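Local coordinates for protein hydrolase, alpha/beta hydrolase FOLD family (Staphylococcus aureus, PDB 2XMZ) that probably catalyses the elimination of pyruvate that forms 2-succinyl-6-hydroxy-2,4-cyclohexadiene-1-carboxylate in menaquinone biosynthesis, at residues L50-W64 / Q179-Y191. Sequence-based numbering, arbitrary orientation. Where two conformers were deposited one is given.
Sequences LPGHGEDQSSMDETW and QSPHKMAKALRDY
Two donors share the carbonyl oxygen of Pro-51: Tyr-191 OH meets Pro-51 O at 2.7 Å, in the carbonyl plane on a lone pair, while His-53 ND1 reaches the same oxygen from above that plane. The His-53 ring is thereby fixed in rotation, its NE2 being held by the backbone N of Leu-26, and Met-184 CE sits 3.3 Å from the ring centroid in a CH-pi contact over one face. Beside it, Gly-54 N donates a nearly straight hydrogen bond (175°) to Gln-179 OE1, in the amide plane, while Gln-179 NE2 bonds to Asp-28. Farther along helix 181-191, Asp-190 OD2 accepts from Trp-64 N at 2.7 Å on its anti side, tilted out of the carboxylate plane, and uses its syn lone pair for an intrahelical salt bridge with Lys-186 NZ. An extended chain (chi1 -176°) carries Lys-186 CE over the five-membered ring of Trp-64; a bend at chi4 leaves NZ farther out, in cation-pi geometry. Pro-51 CB lies against the opposite face, toward its rim. The contact thus joins the core loop after strand 44-48 to a helix of the probable lid, and the Asp-190 carboxylate would stabilise the Lys-186 ammonium, the indole contributing less.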
# COMPACT_ATOMS: atom_id res chain seq x y z
N LEU A 50 -8.24 -3.74 1.03
CA LEU A 50 -7.89 -4.74 0.03
C LEU A 50 -8.41 -6.12 0.47
O LEU A 50 -8.77 -6.30 1.65
CB LEU A 50 -6.36 -4.72 -0.23
CG LEU A 50 -5.88 -3.43 -0.94
CD1 LEU A 50 -4.37 -3.18 -0.78
CD2 LEU A 50 -6.28 -3.45 -2.42
N PRO A 51 -8.48 -7.08 -0.47
CA PRO A 51 -9.05 -8.39 -0.17
C PRO A 51 -8.48 -9.00 1.11
O PRO A 51 -7.24 -9.06 1.32
CB PRO A 51 -8.65 -9.22 -1.38
CG PRO A 51 -8.64 -8.21 -2.51
CD PRO A 51 -8.06 -6.98 -1.89
N GLY A 52 -9.40 -9.46 1.95
CA GLY A 52 -9.08 -10.06 3.25
C GLY A 52 -8.84 -9.10 4.40
O GLY A 52 -8.76 -9.52 5.56
N HIS A 53 -8.68 -7.82 4.10
CA HIS A 53 -8.30 -6.84 5.11
C HIS A 53 -9.42 -5.91 5.56
O HIS A 53 -10.25 -5.45 4.73
CB HIS A 53 -7.13 -5.98 4.62
CG HIS A 53 -5.85 -6.75 4.46
ND1 HIS A 53 -5.69 -7.72 3.50
CD2 HIS A 53 -4.70 -6.72 5.17
CE1 HIS A 53 -4.48 -8.25 3.61
NE2 HIS A 53 -3.86 -7.66 4.61
N GLY A 54 -9.41 -5.58 6.86
CA GLY A 54 -10.38 -4.66 7.43
C GLY A 54 -11.80 -5.05 7.10
O GLY A 54 -12.25 -6.15 7.42
N GLU A 55 -12.50 -4.13 6.43
CA GLU A 55 -13.92 -4.33 6.18
C GLU A 55 -14.21 -5.01 4.85
O GLU A 55 -15.36 -5.11 4.45
CB GLU A 55 -14.67 -2.99 6.35
CG GLU A 55 -14.75 -2.55 7.83
CD GLU A 55 -15.58 -1.29 8.04
OE1 GLU A 55 -15.34 -0.58 9.03
OE2 GLU A 55 -16.47 -0.99 7.22
N ASP A 56 -13.16 -5.49 4.18
CA ASP A 56 -13.33 -6.20 2.93
C ASP A 56 -14.22 -7.43 3.09
O ASP A 56 -14.15 -8.14 4.10
CB ASP A 56 -11.99 -6.64 2.35
CG ASP A 56 -12.15 -7.59 1.19
OD1 ASP A 56 -12.41 -7.10 0.06
OD2 ASP A 56 -12.08 -8.83 1.43
N GLN A 57 -15.05 -7.68 2.08
CA GLN A 57 -15.89 -8.86 2.07
C GLN A 57 -15.75 -9.69 0.78
O GLN A 57 -16.71 -10.30 0.33
CB GLN A 57 -17.37 -8.51 2.36
CG GLN A 57 -17.66 -7.90 3.74
CD GLN A 57 -19.05 -7.27 3.86
OE1 GLN A 57 -19.53 -6.62 2.93
NE2 GLN A 57 -19.68 -7.45 5.01
N SER A 58 -14.56 -9.69 0.21
CA SER A 58 -14.20 -10.59 -0.88
C SER A 58 -14.44 -12.07 -0.48
O SER A 58 -14.12 -12.49 0.64
CB SER A 58 -12.75 -10.37 -1.28
OG SER A 58 -12.55 -9.07 -1.84
N SER A 59 -15.03 -12.83 -1.40
CA SER A 59 -15.36 -14.23 -1.14
C SER A 59 -14.10 -15.04 -0.90
O SER A 59 -13.16 -14.97 -1.69
CB SER A 59 -16.10 -14.87 -2.31
OG SER A 59 -16.18 -16.28 -2.08
N MET A 60 -14.11 -15.86 0.16
CA MET A 60 -13.02 -16.80 0.42
C MET A 60 -12.86 -17.81 -0.70
O MET A 60 -11.85 -18.51 -0.76
CB MET A 60 -13.27 -17.60 1.71
CG MET A 60 -13.23 -16.81 3.00
SD MET A 60 -11.81 -15.73 2.99
CE MET A 60 -10.48 -16.89 3.26
N ASP A 61 -13.85 -17.89 -1.58
CA ASP A 61 -13.88 -18.92 -2.60
C ASP A 61 -13.54 -18.37 -3.99
O ASP A 61 -13.70 -19.03 -5.00
CB ASP A 61 -15.21 -19.70 -2.53
CG ASP A 61 -15.42 -20.39 -1.16
OD1 ASP A 61 -14.42 -20.86 -0.55
OD2 ASP A 61 -16.57 -20.47 -0.68
N GLU A 62 -13.01 -17.15 -4.01
CA GLU A 62 -12.40 -16.61 -5.22
C GLU A 62 -10.93 -16.36 -4.97
O GLU A 62 -10.51 -16.08 -3.85
CB GLU A 62 -13.08 -15.31 -5.62
CG GLU A 62 -14.57 -15.48 -5.79
CD GLU A 62 -15.15 -14.51 -6.78
OE1 GLU A 62 -14.38 -13.95 -7.59
OE2 GLU A 62 -16.39 -14.32 -6.74
N THR A 63 -10.14 -16.48 -6.04
CA THR A 63 -8.73 -16.21 -5.95
C THR A 63 -8.46 -14.70 -5.92
O THR A 63 -8.80 -13.95 -6.86
CB THR A 63 -7.96 -16.87 -7.10
OG1 THR A 63 -8.20 -18.29 -7.09
CG2 THR A 63 -6.45 -16.60 -6.96
N TRP A 64 -7.81 -14.24 -4.86
CA TRP A 64 -7.55 -12.83 -4.73
C TRP A 64 -6.24 -12.46 -5.43
O TRP A 64 -5.38 -11.85 -4.83
CB TRP A 64 -7.49 -12.42 -3.27
CG TRP A 64 -8.76 -12.73 -2.50
CD1 TRP A 64 -10.01 -13.00 -3.00
CD2 TRP A 64 -8.88 -12.77 -1.10
NE1 TRP A 64 -10.90 -13.22 -1.97
CE2 TRP A 64 -10.22 -13.07 -0.79
CE3 TRP A 64 -7.96 -12.60 -0.05
CZ2 TRP A 64 -10.68 -13.20 0.52
CZ3 TRP A 64 -8.43 -12.72 1.26
CH2 TRP A 64 -9.76 -13.01 1.52
N GLN A 179 -7.25 -8.24 12.40
CA GLN A 179 -7.35 -8.91 11.10
C GLN A 179 -7.71 -10.36 11.30
O GLN A 179 -7.36 -10.96 12.31
CB GLN A 179 -6.04 -8.78 10.30
CG GLN A 179 -5.60 -7.34 10.02
CD GLN A 179 -6.72 -6.47 9.45
OE1 GLN A 179 -7.45 -6.90 8.55
NE2 GLN A 179 -6.85 -5.24 9.96
N SER A 180 -8.47 -10.91 10.37
CA SER A 180 -8.82 -12.33 10.41
C SER A 180 -7.63 -13.17 9.93
O SER A 180 -7.17 -12.98 8.78
CB SER A 180 -10.02 -12.55 9.51
OG SER A 180 -10.35 -13.92 9.47
N PRO A 181 -7.11 -14.08 10.78
CA PRO A 181 -5.93 -14.86 10.35
C PRO A 181 -6.13 -15.72 9.11
O PRO A 181 -5.23 -15.81 8.27
CB PRO A 181 -5.60 -15.74 11.58
CG PRO A 181 -6.84 -15.72 12.43
CD PRO A 181 -7.50 -14.37 12.17
N HIS A 182 -7.31 -16.33 8.97
CA HIS A 182 -7.63 -17.10 7.76
C HIS A 182 -7.61 -16.21 6.50
O HIS A 182 -7.11 -16.63 5.43
CB HIS A 182 -8.93 -17.92 7.93
CG HIS A 182 -10.19 -17.12 7.75
ND1 HIS A 182 -10.77 -16.40 8.76
CD2 HIS A 182 -10.98 -16.94 6.66
CE1 HIS A 182 -11.86 -15.79 8.31
NE2 HIS A 182 -12.01 -16.11 7.04
N LYS A 183 -8.11 -14.98 6.62
CA LYS A 183 -8.04 -14.04 5.52
C LYS A 183 -6.63 -13.56 5.25
O LYS A 183 -6.26 -13.40 4.10
CB LYS A 183 -8.99 -12.84 5.72
CG LYS A 183 -10.43 -13.25 5.71
CD LYS A 183 -11.39 -12.06 5.75
CE LYS A 183 -12.84 -12.57 5.73
NZ LYS A 183 -13.78 -11.44 5.57
N MET A 184 -5.84 -13.33 6.31
CA MET A 184 -4.44 -12.95 6.13
C MET A 184 -3.70 -14.05 5.38
O MET A 184 -2.92 -13.76 4.49
CB MET A 184 -3.78 -12.63 7.49
CG MET A 184 -4.42 -11.42 8.21
SD MET A 184 -4.21 -9.89 7.21
CE MET A 184 -5.79 -9.81 6.36
N ALA A 185 -3.99 -15.30 5.72
CA ALA A 185 -3.39 -16.45 5.04
C ALA A 185 -3.74 -16.45 3.54
O ALA A 185 -2.86 -16.63 2.70
CB ALA A 185 -3.84 -17.76 5.70
N LYS A 186 -5.01 -16.20 3.22
CA LYS A 186 -5.43 -16.21 1.85
C LYS A 186 -4.78 -15.05 1.12
O LYS A 186 -4.31 -15.23 0.01
CB LYS A 186 -6.96 -16.23 1.71
CG LYS A 186 -7.43 -16.33 0.26
CD LYS A 186 -8.94 -16.43 0.16
CE LYS A 186 -9.44 -16.32 -1.30
NZ LYS A 186 -8.86 -17.39 -2.16
N ALA A 187 -4.73 -13.86 1.74
CA ALA A 187 -4.03 -12.71 1.13
C ALA A 187 -2.59 -13.08 0.75
O ALA A 187 -2.15 -12.80 -0.37
CB ALA A 187 -4.05 -11.48 2.07
N LEU A 188 -1.87 -13.69 1.68
CA LEU A 188 -0.49 -14.15 1.39
C LEU A 188 -0.42 -15.14 0.22
O LEU A 188 0.38 -14.95 -0.69
CB LEU A 188 0.16 -14.77 2.63
CG LEU A 188 0.51 -13.78 3.75
CD1 LEU A 188 0.95 -14.53 5.01
CD2 LEU A 188 1.56 -12.74 3.31
N ARG A 189 -1.25 -16.18 0.26
CA ARG A 189 -1.22 -17.19 -0.81
C ARG A 189 -1.62 -16.64 -2.18
O ARG A 189 -1.05 -17.04 -3.19
CB ARG A 189 -2.05 -18.44 -0.45
CG ARG A 189 -1.70 -19.07 0.92
CD ARG A 189 -2.17 -20.51 1.09
NE ARG A 189 -2.55 -20.82 2.48
CZ ARG A 189 -1.81 -21.48 3.38
NH1 ARG A 189 -0.58 -21.93 3.10
NH2 ARG A 189 -2.31 -21.69 4.59
N ASP A 190 -2.60 -15.74 -2.23
CA ASP A 190 -3.15 -15.24 -3.50
C ASP A 190 -2.44 -14.01 -4.05
O ASP A 190 -2.31 -13.88 -5.25
CB ASP A 190 -4.65 -14.93 -3.41
CG ASP A 190 -5.47 -16.16 -3.17
OD1 ASP A 190 -4.88 -17.24 -3.02
OD2 ASP A 190 -6.70 -16.03 -3.10
N TYR A 191 -2.01 -13.09 -3.19
CA TYR A 191 -1.33 -11.89 -3.74
C TYR A 191 -0.09 -11.43 -2.98
O TYR A 191 0.35 -10.27 -3.09
CB TYR A 191 -2.29 -10.74 -4.06
CG TYR A 191 -3.01 -10.07 -2.90
CD1 TYR A 191 -2.63 -8.80 -2.48
CD2 TYR A 191 -4.11 -10.68 -2.28
CE1 TYR A 191 -3.31 -8.12 -1.49
CE2 TYR A 191 -4.81 -10.01 -1.25
CZ TYR A 191 -4.39 -8.72 -0.86
OH TYR A 191 -5.02 -8.00 0.13
O HOH W 1 -8.94 -9.00 8.03
O HOH W 2 -12.64 -8.34 6.12
O HOH W 3 -12.86 -11.12 2.90
O HOH W 4 -8.88 -19.85 -0.46